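Local coordinates for NADPH Quinone Oxidoreductase (Streptococcus mutans, PDB 4F8Y), which probably catalyses the FAD-dependent reduction of quinones such as menadione by NADPH, at residues A[71-83]-A[117-129]. Residues are numbered along the deposited sequence; the frame is centred on the assembly and turned at random.
Sequences VTWADHLIFIFPI and LQGKSAWIITTHN. With FAD (flavin-adenine dinucleotide), chain E; VK3 (menadione), chain H.
Strands 76-82 and 120-127 are parallel neighbours in the central five-stranded sheet of the flavodoxin-like fold, and their C-terminal ends run into the FAD site. From Asp-75 to Ile-83 the backbones are joined by a regular series of hydrogen bonds, tight in the middle, where Ile-125 N lies 2.6 Å from Phe-79 O, and weak at Thr-127 N to Phe-81 O. At the N-terminal end Lys-120 ties the sheet to the end of helix 65-73: its chain, bent at its last two torsions, brings NZ to 2.8 Å from Ala-74 O and 3.0 Å from Thr-72 O. The first carbonyl is met almost head-on (C=O...N 164°), the second from above its plane, and a weak bond to Val-71 O completes the grip on the ammonium group. His-76 reaches across with CG anti to the backbone N (chi1 -173°), putting ND1 3.0 Å from Ser-121 OG in a nearly straight bond in the plane of the ring; buried NE2 has no polar partner and packs near Trp-123 CB. On this face, against which helix 15-26 packs, Ile-78 lies alongside Trp-123, CG2 to CE3 3.8 Å, while CG1 of Ile-125 sits over the centre of the indole. The other face, covered by helix 143-150, carries Phe-81, whose ring touches Thr-126 CG2 through CE1 (3.5 Å) and Ile-124 CG2 through CE2. Where the strands end, the flavin cofactor takes over: Asn-129 N binds the isoalloxazine O2, Ile-83 O accepts a hydrogen bond from ribityl O2', and Thr-127 OG1, also bonded to Asn-16, is 2.8 Å from FAD O4'.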
loop_
_atom_site.group_PDB
_atom_site.type_symbol
_atom_site.label_atom_id
_atom_site.label_comp_id
_atom_site.label_asym_id
_atom_site.label_seq_id
_atom_site.Cartn_x
_atom_site.Cartn_y
_atom_site.Cartn_z
ATOM N N VAL A 71 0.806 -18.196 6.900
ATOM C CA VAL A 71 0.589 -17.305 8.040
ATOM C C VAL A 71 0.222 -18.073 9.306
ATOM O O VAL A 71 0.780 -17.821 10.362
ATOM C CB VAL A 71 -0.478 -16.237 7.744
ATOM C CG1 VAL A 71 -0.845 -15.491 9.022
ATOM C CG2 VAL A 71 0.030 -15.280 6.679
ATOM N N THR A 72 -0.701 -19.021 9.190
ATOM C CA THR A 72 -1.141 -19.803 10.343
ATOM C C THR A 72 0.007 -20.620 10.941
ATOM O O THR A 72 0.127 -20.759 12.160
ATOM C CB THR A 72 -2.301 -20.756 9.969
ATOM O OG1 THR A 72 -3.424 -19.991 9.495
ATOM C CG2 THR A 72 -2.711 -21.606 11.180
ATOM N N TRP A 73 0.843 -21.154 10.064
ATOM C CA TRP A 73 1.982 -21.976 10.453
ATOM C C TRP A 73 3.023 -21.166 11.252
ATOM O O TRP A 73 3.535 -21.625 12.274
ATOM C CB TRP A 73 2.570 -22.606 9.178
ATOM C CG TRP A 73 3.947 -23.206 9.264
ATOM C CD1 TRP A 73 4.264 -24.508 9.533
ATOM C CD2 TRP A 73 5.190 -22.532 9.024
ATOM N NE1 TRP A 73 5.630 -24.680 9.497
ATOM C CE2 TRP A 73 6.221 -23.484 9.186
ATOM C CE3 TRP A 73 5.533 -21.212 8.703
ATOM C CZ2 TRP A 73 7.567 -23.158 9.032
ATOM C CZ3 TRP A 73 6.875 -20.892 8.551
ATOM C CH2 TRP A 73 7.872 -21.861 8.710
ATOM N N ALA A 74 3.299 -19.946 10.799
ATOM C CA ALA A 74 4.336 -19.105 11.397
ATOM C C ALA A 74 4.103 -18.740 12.864
ATOM O O ALA A 74 2.974 -18.510 13.291
ATOM C CB ALA A 74 4.519 -17.840 10.567
ATOM N N ASP A 75 5.190 -18.701 13.631
ATOM C CA ASP A 75 5.193 -18.104 14.964
ATOM C C ASP A 75 5.722 -16.678 14.842
ATOM O O ASP A 75 5.336 -15.796 15.614
ATOM C CB ASP A 75 6.090 -18.887 15.937
ATOM C CG ASP A 75 5.643 -20.323 16.125
ATOM O OD1 ASP A 75 4.436 -20.541 16.346
ATOM O OD2 ASP A 75 6.501 -21.229 16.055
ATOM N N HIS A 76 6.606 -16.463 13.868
ATOM C CA HIS A 76 7.278 -15.175 13.678
ATOM C C HIS A 76 7.395 -14.820 12.190
ATOM O O HIS A 76 7.864 -15.626 11.384
ATOM C CB HIS A 76 8.666 -15.201 14.338
ATOM C CG HIS A 76 9.373 -13.877 14.343
ATOM N ND1 HIS A 76 9.135 -12.907 15.292
ATOM C CD2 HIS A 76 10.330 -13.375 13.525
ATOM C CE1 HIS A 76 9.905 -11.860 15.054
ATOM N NE2 HIS A 76 10.639 -12.119 13.986
ATOM N N LEU A 77 6.957 -13.614 11.831
ATOM C CA LEU A 77 7.021 -13.152 10.443
ATOM C C LEU A 77 8.020 -12.017 10.296
ATOM O O LEU A 77 7.968 -11.034 11.032
ATOM C CB LEU A 77 5.649 -12.687 9.951
ATOM C CG LEU A 77 4.528 -13.726 9.932
ATOM C CD1 LEU A 77 3.757 -13.735 11.248
ATOM C CD2 LEU A 77 3.594 -13.436 8.778
ATOM N N ILE A 78 8.935 -12.154 9.346
ATOM C CA ILE A 78 9.856 -11.068 9.047
ATOM C C ILE A 78 9.442 -10.456 7.712
ATOM O O ILE A 78 9.394 -11.158 6.705
ATOM C CB ILE A 78 11.321 -11.560 8.983
ATOM C CG1 ILE A 78 11.692 -12.304 10.275
ATOM C CG2 ILE A 78 12.254 -10.392 8.718
ATOM C CD1 ILE A 78 13.034 -13.049 10.224
ATOM N N PHE A 79 9.110 -9.168 7.708
ATOM C CA PHE A 79 8.773 -8.472 6.465
ATOM C C PHE A 79 9.962 -7.650 5.955
ATOM O O PHE A 79 10.475 -6.786 6.666
ATOM C CB PHE A 79 7.554 -7.567 6.653
ATOM C CG PHE A 79 6.272 -8.312 6.929
ATOM C CD1 PHE A 79 5.445 -8.715 5.889
ATOM C CD2 PHE A 79 5.889 -8.604 8.226
ATOM C CE1 PHE A 79 4.256 -9.396 6.145
ATOM C CE2 PHE A 79 4.702 -9.289 8.486
ATOM C CZ PHE A 79 3.891 -9.680 7.444
ATOM N N ILE A 80 10.396 -7.929 4.725
ATOM C CA ILE A 80 11.490 -7.182 4.098
ATOM C C ILE A 80 11.019 -6.471 2.827
ATOM O O ILE A 80 10.622 -7.123 1.862
ATOM C CB ILE A 80 12.680 -8.112 3.732
ATOM C CG1 ILE A 80 13.236 -8.802 4.982
ATOM C CG2 ILE A 80 13.780 -7.325 2.995
ATOM C CD1 ILE A 80 14.230 -9.898 4.673
ATOM N N PHE A 81 11.077 -5.141 2.813
ATOM C CA PHE A 81 10.638 -4.384 1.636
ATOM C C PHE A 81 11.206 -2.962 1.532
ATOM O O PHE A 81 11.521 -2.346 2.557
ATOM C CB PHE A 81 9.095 -4.352 1.546
ATOM C CG PHE A 81 8.414 -3.716 2.735
ATOM C CD1 PHE A 81 8.159 -2.356 2.763
ATOM C CD2 PHE A 81 8.007 -4.486 3.814
ATOM C CE1 PHE A 81 7.525 -1.775 3.858
ATOM C CE2 PHE A 81 7.370 -3.912 4.904
ATOM C CZ PHE A 81 7.131 -2.555 4.927
ATOM N N PRO A 82 11.336 -2.444 0.288
ATOM C CA PRO A 82 11.644 -1.020 0.091
ATOM C C PRO A 82 10.394 -0.186 0.328
ATOM O O PRO A 82 9.289 -0.643 0.031
ATOM C CB PRO A 82 12.014 -0.917 -1.398
ATOM C CG PRO A 82 11.713 -2.239 -2.015
ATOM C CD PRO A 82 11.087 -3.140 -0.987
ATOM N N ILE A 83 10.567 1.020 0.854
ATOM C CA ILE A 83 9.477 1.975 0.910
ATOM C C ILE A 83 9.208 2.506 -0.501
ATOM O O ILE A 83 10.102 3.084 -1.125
ATOM C CB ILE A 83 9.807 3.151 1.849
ATOM C CG1 ILE A 83 9.827 2.677 3.301
ATOM C CG2 ILE A 83 8.791 4.273 1.687
ATOM C CD1 ILE A 83 8.571 1.934 3.714
ATOM N N LEU A 117 -4.660 -13.655 14.998
ATOM C CA LEU A 117 -3.299 -14.129 14.770
ATOM C C LEU A 117 -2.444 -14.019 16.028
ATOM O O LEU A 117 -1.241 -13.786 15.959
ATOM C CB LEU A 117 -2.660 -13.376 13.603
ATOM C CG LEU A 117 -3.425 -13.523 12.282
ATOM C CD1 LEU A 117 -2.741 -12.761 11.155
ATOM C CD2 LEU A 117 -3.594 -15.001 11.922
ATOM N N GLN A 118 -3.089 -14.191 17.178
ATOM C CA GLN A 118 -2.412 -14.246 18.474
ATOM C C GLN A 118 -1.364 -15.355 18.514
ATOM O O GLN A 118 -1.499 -16.373 17.842
ATOM C CB GLN A 118 -3.433 -14.457 19.593
ATOM C CG GLN A 118 -4.420 -15.602 19.337
ATOM C CD GLN A 118 -5.630 -15.170 18.515
ATOM O OE1 GLN A 118 -5.861 -13.979 18.309
ATOM N NE2 GLN A 118 -6.412 -16.141 18.053
ATOM N N GLY A 119 -0.315 -15.147 19.302
ATOM C CA GLY A 119 0.763 -16.115 19.417
ATOM C C GLY A 119 1.868 -15.862 18.412
ATOM O O GLY A 119 2.860 -16.590 18.365
ATOM N N LYS A 120 1.693 -14.824 17.600
ATOM C CA LYS A 120 2.685 -14.463 16.601
ATOM C C LYS A 120 3.336 -13.123 16.907
ATOM O O LYS A 120 2.733 -12.254 17.529
ATOM C CB LYS A 120 2.072 -14.448 15.198
ATOM C CG LYS A 120 1.528 -15.800 14.772
ATOM C CD LYS A 120 0.928 -15.761 13.379
ATOM C CE LYS A 120 -0.238 -16.732 13.264
ATOM N NZ LYS A 120 0.170 -18.133 13.542
ATOM N N SER A 121 4.584 -12.985 16.477
ATOM C CA SER A 121 5.321 -11.729 16.548
ATOM C C SER A 121 5.880 -11.411 15.165
ATOM O O SER A 121 5.743 -12.204 14.239
ATOM C CB SER A 121 6.449 -11.815 17.577
ATOM O OG SER A 121 7.146 -13.039 17.468
ATOM N N ALA A 122 6.499 -10.251 15.012
ATOM C CA ALA A 122 6.981 -9.860 13.693
ATOM C C ALA A 122 8.168 -8.915 13.733
ATOM O O ALA A 122 8.430 -8.257 14.733
ATOM C CB ALA A 122 5.845 -9.247 12.861
ATOM N N TRP A 123 8.879 -8.859 12.617
ATOM C CA TRP A 123 9.978 -7.935 12.433
ATOM C C TRP A 123 9.771 -7.348 11.054
ATOM O O TRP A 123 9.564 -8.081 10.089
ATOM C CB TRP A 123 11.306 -8.689 12.510
ATOM C CG TRP A 123 12.549 -7.846 12.426
ATOM C CD1 TRP A 123 12.668 -6.513 12.696
ATOM C CD2 TRP A 123 13.863 -8.305 12.089
ATOM N NE1 TRP A 123 13.974 -6.109 12.520
ATOM C CE2 TRP A 123 14.725 -7.194 12.152
ATOM C CE3 TRP A 123 14.394 -9.554 11.733
ATOM C CZ2 TRP A 123 16.088 -7.294 11.876
ATOM C CZ3 TRP A 123 15.737 -9.648 11.454
ATOM C CH2 TRP A 123 16.572 -8.526 11.528
ATOM N N ILE A 124 9.778 -6.025 10.967
ATOM C CA ILE A 124 9.658 -5.352 9.687
ATOM C C ILE A 124 10.993 -4.690 9.378
ATOM O O ILE A 124 11.500 -3.896 10.176
ATOM C CB ILE A 124 8.540 -4.296 9.699
ATOM C CG1 ILE A 124 7.182 -4.956 9.942
ATOM C CG2 ILE A 124 8.553 -3.507 8.401
ATOM C CD1 ILE A 124 6.121 -4.007 10.434
ATOM N N ILE A 125 11.576 -5.045 8.237
ATOM C CA ILE A 125 12.816 -4.418 7.790
ATOM C C ILE A 125 12.574 -3.556 6.549
ATOM O O ILE A 125 12.227 -4.064 5.483
ATOM C CB ILE A 125 13.950 -5.442 7.531
ATOM C CG1 ILE A 125 14.084 -6.406 8.709
ATOM C CG2 ILE A 125 15.272 -4.714 7.319
ATOM C CD1 ILE A 125 14.893 -7.642 8.390
ATOM N N THR A 126 12.757 -2.250 6.713
ATOM C CA THR A 126 12.493 -1.293 5.650
ATOM C C THR A 126 13.774 -0.630 5.146
ATOM O O THR A 126 14.749 -0.476 5.886
ATOM C CB THR A 126 11.509 -0.176 6.106
ATOM O OG1 THR A 126 11.690 0.085 7.500
ATOM C CG2 THR A 126 10.075 -0.583 5.883
ATOM N N THR A 127 13.753 -0.247 3.875
ATOM C CA THR A 127 14.786 0.592 3.285
ATOM C C THR A 127 14.119 1.831 2.656
ATOM O O THR A 127 13.010 1.749 2.139
ATOM C CB THR A 127 15.627 -0.199 2.244
ATOM O OG1 THR A 127 14.778 -0.730 1.215
ATOM C CG2 THR A 127 16.352 -1.345 2.918
ATOM N N HIS A 128 14.779 2.982 2.729
ATOM C CA HIS A 128 14.298 4.190 2.048
ATOM C C HIS A 128 15.360 5.301 2.046
ATOM O O HIS A 128 16.421 5.149 2.648
ATOM C CB HIS A 128 12.977 4.683 2.649
ATOM C CG HIS A 128 13.064 5.026 4.105
ATOM N ND1 HIS A 128 13.564 6.228 4.560
ATOM C CD2 HIS A 128 12.706 4.326 5.208
ATOM C CE1 HIS A 128 13.518 6.250 5.880
ATOM N NE2 HIS A 128 13.000 5.110 6.299
ATOM N N ASN A 129 15.067 6.411 1.369
ATOM C CA ASN A 129 16.021 7.515 1.201
ATOM C C ASN A 129 15.785 8.738 2.091
ATOM O O ASN A 129 16.456 9.760 1.927
ATOM C CB ASN A 129 16.021 7.979 -0.252
ATOM C CG ASN A 129 16.777 7.059 -1.144
ATOM O OD1 ASN A 129 17.800 6.502 -0.746
ATOM N ND2 ASN A 129 16.295 6.892 -2.366
HETATM P PA FAD E . 19.117 -0.906 -4.806
HETATM O O1A FAD E . 18.828 0.184 -6.004
HETATM O O2A FAD E . 18.932 -2.263 -5.314
HETATM O O5B FAD E . 20.632 -0.714 -4.229
HETATM C C5B FAD E . 20.932 0.456 -3.517
HETATM C C4B FAD E . 22.417 0.631 -3.244
HETATM O O4B FAD E . 23.056 -0.409 -2.431
HETATM C C3B FAD E . 23.349 0.674 -4.523
HETATM O O3B FAD E . 24.235 1.742 -4.689
HETATM C C2B FAD E . 23.884 -0.744 -4.591
HETATM O O2B FAD E . 24.906 -1.012 -5.511
HETATM C C1B FAD E . 24.114 -0.976 -3.149
HETATM N N9A FAD E . 24.338 -2.365 -2.758
HETATM C C8A FAD E . 23.800 -3.466 -3.289
HETATM N N7A FAD E . 24.279 -4.559 -2.587
HETATM C C5A FAD E . 25.126 -4.093 -1.608
HETATM C C6A FAD E . 25.864 -4.732 -0.642
HETATM N N6A FAD E . 25.824 -6.183 -0.537
HETATM N N1A FAD E . 26.626 -4.024 0.201
HETATM C C2A FAD E . 26.674 -2.672 0.107
HETATM N N3A FAD E . 25.941 -2.042 -0.852
HETATM C C4A FAD E . 25.173 -2.754 -1.700
HETATM N N1 FAD E . 12.297 6.334 -0.646
HETATM C C2 FAD E . 11.955 7.579 0.185
HETATM O O2 FAD E . 12.658 7.723 1.376
HETATM N N3 FAD E . 10.419 7.738 0.340
HETATM C C4 FAD E . 9.430 7.445 -0.869
HETATM O O4 FAD E . 8.121 7.211 -0.468
HETATM C C4X FAD E . 9.948 6.366 -1.845
HETATM N N5 FAD E . 9.159 5.928 -2.993
HETATM C C5X FAD E . 9.730 5.099 -4.038
HETATM C C6 FAD E . 8.858 4.650 -5.060
HETATM C C7 FAD E . 9.349 3.859 -6.060
HETATM C C7M FAD E . 8.412 3.361 -7.157
HETATM C C8 FAD E . 10.657 3.515 -6.067
HETATM C C8M FAD E . 11.209 2.627 -7.179
HETATM C C9 FAD E . 11.496 3.953 -5.077
HETATM C C9A FAD E . 10.997 4.772 -4.042
HETATM N N10 FAD E . 11.905 5.209 -3.006
HETATM C C10 FAD E . 11.460 6.039 -1.879
HETATM C "C1'" FAD E . 13.252 4.681 -2.953
HETATM C "C2'" FAD E . 13.430 3.309 -2.305
HETATM O "O2'" FAD E . 12.925 3.172 -0.999
HETATM C "C3'" FAD E . 14.839 2.780 -2.482
HETATM O "O3'" FAD E . 15.244 2.721 -3.819
HETATM C "C4'" FAD E . 14.999 1.450 -1.773
HETATM O "O4'" FAD E . 14.473 1.419 -0.485
HETATM C "C5'" FAD E . 16.415 0.922 -1.800
HETATM O "O5'" FAD E . 16.461 -0.457 -1.650
HETATM P P FAD E . 16.784 -1.298 -3.019
HETATM O O1P FAD E . 16.951 -2.888 -2.628
HETATM O O2P FAD E . 15.718 -1.085 -3.996
HETATM O O3P FAD E . 18.164 -0.542 -3.517
HETATM C C1K VK3 H . 9.985 8.984 -4.385
HETATM O O1K VK3 H . 9.492 8.376 -5.547
HETATM C C2K VK3 H . 9.065 9.783 -3.523
HETATM C C3K VK3 H . 9.548 10.399 -2.382
HETATM C C4K VK3 H . 10.919 10.266 -2.034
HETATM O O4K VK3 H . 11.390 10.915 -0.876
HETATM C C5K VK3 H . 11.804 9.492 -2.866
HETATM C C6K VK3 H . 13.178 9.344 -2.539
HETATM C C7K VK3 H . 14.010 8.602 -3.339
HETATM C C8K VK3 H . 13.483 7.941 -4.564
HETATM C C9K VK3 H . 12.162 8.088 -4.879
HETATM C C10 VK3 H . 11.297 8.849 -4.055
HETATM C C11 VK3 H . 8.619 11.237 -1.502
HETATM O O HOH W 1 2.599 -19.005 17.535
HETATM O O HOH W 2 6.114 -15.564 18.653
#